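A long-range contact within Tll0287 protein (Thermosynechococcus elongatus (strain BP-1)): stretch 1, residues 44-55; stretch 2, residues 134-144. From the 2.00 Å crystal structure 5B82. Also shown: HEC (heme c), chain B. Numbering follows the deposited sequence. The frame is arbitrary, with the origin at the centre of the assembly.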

# COMPACT_ATOMS: atom_id res chain seq x y z
N MET A 44 9.22 4.08 -4.71
CA MET A 44 10.17 3.75 -3.66
C MET A 44 10.05 2.29 -3.29
O MET A 44 11.06 1.57 -3.23
CB MET A 44 9.95 4.60 -2.41
CG MET A 44 10.66 4.06 -1.17
SD MET A 44 10.30 5.09 0.28
CE MET A 44 10.62 3.93 1.60
N ARG A 45 8.82 1.83 -3.03
CA ARG A 45 8.69 0.41 -2.69
C ARG A 45 9.23 -0.48 -3.81
O ARG A 45 10.01 -1.41 -3.57
CB ARG A 45 7.24 0.01 -2.40
CG ARG A 45 7.16 -1.34 -1.66
CD ARG A 45 5.87 -2.08 -1.96
NE ARG A 45 4.71 -1.19 -1.86
CZ ARG A 45 4.10 -0.88 -0.73
NH1 ARG A 45 4.53 -1.38 0.42
NH2 ARG A 45 3.06 -0.05 -0.75
N ILE A 46 8.81 -0.18 -5.04
CA ILE A 46 9.24 -0.97 -6.19
C ILE A 46 10.77 -1.02 -6.28
O ILE A 46 11.36 -2.07 -6.54
CB ILE A 46 8.64 -0.40 -7.48
CG1 ILE A 46 7.16 -0.80 -7.56
CG2 ILE A 46 9.39 -0.91 -8.70
CD1 ILE A 46 6.36 0.01 -8.55
N GLY A 47 11.39 0.12 -6.01
CA GLY A 47 12.83 0.23 -6.00
C GLY A 47 13.48 -0.63 -4.94
O GLY A 47 14.48 -1.30 -5.22
N LEU A 48 12.94 -0.63 -3.73
CA LEU A 48 13.52 -1.46 -2.67
C LEU A 48 13.38 -2.95 -2.99
O LEU A 48 14.30 -3.74 -2.79
CB LEU A 48 12.92 -1.13 -1.30
CG LEU A 48 13.29 0.26 -0.80
CD1 LEU A 48 12.55 0.61 0.49
CD2 LEU A 48 14.79 0.35 -0.61
N ALA A 49 12.22 -3.34 -3.51
CA ALA A 49 11.97 -4.74 -3.83
C ALA A 49 12.73 -5.23 -5.06
O ALA A 49 12.94 -6.43 -5.21
CB ALA A 49 10.48 -5.00 -3.99
N SER A 50 13.14 -4.31 -5.93
CA SER A 50 13.70 -4.69 -7.25
C SER A 50 14.90 -5.64 -7.25
O SER A 50 15.12 -6.35 -8.23
CB SER A 50 14.05 -3.44 -8.07
OG SER A 50 15.21 -2.81 -7.57
N THR A 51 15.68 -5.65 -6.18
CA THR A 51 16.87 -6.50 -6.13
C THR A 51 16.55 -7.97 -5.87
O THR A 51 17.42 -8.82 -5.96
CB THR A 51 17.87 -6.02 -5.07
OG1 THR A 51 17.17 -5.77 -3.84
CG2 THR A 51 18.56 -4.75 -5.53
N LEU A 52 15.29 -8.26 -5.55
CA LEU A 52 14.91 -9.62 -5.17
C LEU A 52 14.21 -10.33 -6.33
O LEU A 52 13.44 -9.73 -7.08
CB LEU A 52 13.99 -9.58 -3.94
CG LEU A 52 14.31 -8.51 -2.88
CD1 LEU A 52 13.25 -8.48 -1.79
CD2 LEU A 52 15.69 -8.71 -2.27
N GLU A 53 14.49 -11.63 -6.48
CA GLU A 53 13.83 -12.44 -7.51
C GLU A 53 12.53 -13.05 -6.97
O GLU A 53 12.33 -13.15 -5.76
CB GLU A 53 14.77 -13.55 -8.01
CG GLU A 53 16.07 -13.05 -8.61
CD GLU A 53 16.97 -14.19 -9.09
OE1 GLU A 53 18.16 -13.93 -9.37
OE2 GLU A 53 16.49 -15.34 -9.19
N GLY A 54 11.65 -13.45 -7.88
CA GLY A 54 10.38 -14.05 -7.50
C GLY A 54 10.38 -15.57 -7.57
O GLY A 54 9.77 -16.23 -6.72
N GLY A 55 11.06 -16.12 -8.57
CA GLY A 55 11.09 -17.55 -8.80
C GLY A 55 11.93 -18.34 -7.80
O GLY A 55 11.91 -19.57 -7.80
N ARG A 134 -4.18 2.31 -6.72
CA ARG A 134 -4.01 0.86 -6.61
C ARG A 134 -2.55 0.44 -6.48
O ARG A 134 -1.63 1.10 -6.98
CB ARG A 134 -4.69 0.14 -7.79
CG ARG A 134 -3.77 -0.23 -8.94
CD ARG A 134 -4.53 -0.74 -10.17
NE ARG A 134 -4.93 -2.14 -10.10
CZ ARG A 134 -6.15 -2.59 -10.37
NH1 ARG A 134 -7.11 -1.74 -10.71
NH2 ARG A 134 -6.41 -3.89 -10.30
N ILE A 135 -2.34 -0.67 -5.78
CA ILE A 135 -1.04 -1.32 -5.69
C ILE A 135 -1.18 -2.72 -6.30
O ILE A 135 -1.99 -3.52 -5.84
CB ILE A 135 -0.60 -1.48 -4.23
CG1 ILE A 135 -0.46 -0.11 -3.57
CG2 ILE A 135 0.74 -2.22 -4.15
CD1 ILE A 135 -0.47 -0.14 -2.06
N ASP A 136 -0.39 -3.01 -7.32
CA ASP A 136 -0.43 -4.33 -7.93
C ASP A 136 0.75 -5.17 -7.48
O ASP A 136 1.73 -4.65 -6.95
CB ASP A 136 -0.50 -4.23 -9.46
CG ASP A 136 -1.85 -3.72 -9.96
OD1 ASP A 136 -2.88 -3.98 -9.30
OD2 ASP A 136 -1.87 -3.06 -11.02
N VAL A 137 0.65 -6.48 -7.69
CA VAL A 137 1.72 -7.39 -7.31
C VAL A 137 2.68 -7.60 -8.47
O VAL A 137 2.25 -8.00 -9.55
CB VAL A 137 1.13 -8.75 -6.90
CG1 VAL A 137 2.25 -9.75 -6.63
CG2 VAL A 137 0.23 -8.59 -5.68
N GLN A 138 3.97 -7.30 -8.27
CA GLN A 138 5.02 -7.71 -9.23
C GLN A 138 5.76 -8.96 -8.74
O GLN A 138 5.56 -9.40 -7.61
CB GLN A 138 6.03 -6.59 -9.48
CG GLN A 138 5.47 -5.39 -10.22
CD GLN A 138 4.90 -4.36 -9.29
OE1 GLN A 138 5.46 -4.11 -8.22
NE2 GLN A 138 3.78 -3.76 -9.67
N ALA A 139 6.62 -9.51 -9.60
CA ALA A 139 7.35 -10.74 -9.28
C ALA A 139 8.20 -10.64 -8.02
O ALA A 139 8.25 -11.59 -7.24
CB ALA A 139 8.22 -11.19 -10.47
N SER A 140 8.87 -9.51 -7.83
CA SER A 140 9.75 -9.33 -6.68
C SER A 140 8.97 -9.52 -5.38
O SER A 140 9.46 -10.15 -4.43
CB SER A 140 10.38 -7.94 -6.72
OG SER A 140 9.39 -6.93 -6.75
N CYS A 141 7.75 -9.01 -5.36
CA CYS A 141 6.91 -9.02 -4.16
C CYS A 141 6.69 -10.43 -3.64
O CYS A 141 6.56 -10.66 -2.43
CB CYS A 141 5.58 -8.35 -4.45
SG CYS A 141 5.72 -6.85 -5.44
N LEU A 142 6.68 -11.39 -4.56
CA LEU A 142 6.42 -12.78 -4.22
C LEU A 142 7.48 -13.35 -3.28
O LEU A 142 7.28 -14.42 -2.70
CB LEU A 142 6.30 -13.64 -5.47
CG LEU A 142 5.23 -13.27 -6.50
CD1 LEU A 142 5.29 -14.21 -7.70
CD2 LEU A 142 3.85 -13.28 -5.87
N ALA A 143 8.61 -12.65 -3.14
CA ALA A 143 9.61 -13.05 -2.16
C ALA A 143 9.04 -13.10 -0.74
O ALA A 143 9.46 -13.93 0.07
CB ALA A 143 10.83 -12.13 -2.21
N CYS A 144 8.08 -12.23 -0.44
CA CYS A 144 7.56 -12.13 0.93
C CYS A 144 6.04 -12.18 1.01
O CYS A 144 5.46 -12.33 2.09
CB CYS A 144 8.04 -10.83 1.62
SG CYS A 144 9.82 -10.58 1.66
FE HEC B . 5.26 -5.87 1.24
CHA HEC B . 3.37 -4.78 3.85
CHB HEC B . 2.91 -4.51 -0.96
CHC HEC B . 7.20 -6.69 -1.41
CHD HEC B . 7.37 -7.56 3.36
NA HEC B . 3.44 -4.89 1.41
C1A HEC B . 2.92 -4.43 2.60
C2A HEC B . 1.82 -3.54 2.31
C3A HEC B . 1.70 -3.47 0.98
C4A HEC B . 2.71 -4.32 0.39
CMA HEC B . 0.68 -2.65 0.17
CAA HEC B . 0.95 -2.78 3.35
CBA HEC B . -0.39 -3.47 3.59
CGA HEC B . -0.23 -4.61 4.55
O1A HEC B . -0.47 -5.78 4.15
O2A HEC B . 0.17 -4.37 5.72
NB HEC B . 5.06 -5.65 -0.79
C1B HEC B . 4.06 -5.02 -1.50
C2B HEC B . 4.42 -4.99 -2.90
C3B HEC B . 5.61 -5.60 -3.02
C4B HEC B . 6.03 -6.02 -1.70
CMB HEC B . 3.56 -4.41 -4.04
CAB HEC B . 6.40 -5.82 -4.33
CBB HEC B . 6.87 -4.46 -4.92
NC HEC B . 6.95 -6.95 1.02
C1C HEC B . 7.62 -7.12 -0.17
C2C HEC B . 8.91 -7.70 0.12
C3C HEC B . 8.91 -8.07 1.42
C4C HEC B . 7.71 -7.52 2.02
CMC HEC B . 9.87 -8.22 -0.98
CAC HEC B . 10.02 -8.84 2.18
CBC HEC B . 11.42 -8.17 2.16
ND HEC B . 5.33 -6.19 3.26
C1D HEC B . 6.38 -6.80 3.94
C2D HEC B . 6.25 -6.53 5.36
C3D HEC B . 4.99 -5.67 5.49
C4D HEC B . 4.49 -5.51 4.15
CMD HEC B . 7.17 -6.99 6.50
CAD HEC B . 4.38 -5.07 6.77
CBD HEC B . 5.06 -3.71 6.92
CGD HEC B . 4.43 -2.89 8.03
O1D HEC B . 4.50 -3.31 9.21
O2D HEC B . 3.87 -1.82 7.72
O HOH W 1 10.27 -4.37 -7.59

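Two segments far apart in sequence can be joined without a single direct hydrogen bond when a cofactor supplies part of the shared surface, and Tll0287 illustrates the principle. Stretch 1 enters as helix, and a type I turn from A49 to L52 follows, with L52 N hydrogen-bonded to A49 O at 3.0 Å; the chain then runs on as loop through three poorly ordered residues. Stretch 2 continues a strand as far as D136; from A139 the backbone has helical torsions, with L142 N bonded to A139 O at 3.1 Å and A143 N to S140 O at 2.9 Å. The backbones come closest at G54 and A139, whose CA atoms lie 4.8 Å apart; G54 CA rests 3.3 Å from A139 O, and a CB on G54 would collide with that oxygen.

S140 is the centre of the contact. Its CB packs 3.3 Å from A49 O and 3.6 Å from L52 O, while its OG, 3.5 Å from A49 CB, reaches a water 2.8 Å away. The same water donates to I46 O, also at 2.8 Å, so one water bridges the two stretches. Nearby, A143 CB lies 4.4 Å from L52 CD1 and 4.0 Å from E53 O, a small methyl with an apolar side chain and a backbone carbonyl as neighbours.

Heme c completes the interface. C141 SG and C144 SG are covalently bound to HEC CAB and CAC, at 1.7 and 1.8 Å, fixing stretch 2 to the cofactor. Stretch 1 meets the same heme through R45 CD, 3.4 Å from HEC C2B, and L52 CD1, 3.5 Å from HEC CMC. The R45 guanidinium has HEC C4A over one face, and its NH2 lies 3.8 Å from I135 CD1; its NH1 and NH2 are hydrogen-bonded elsewhere in the structure.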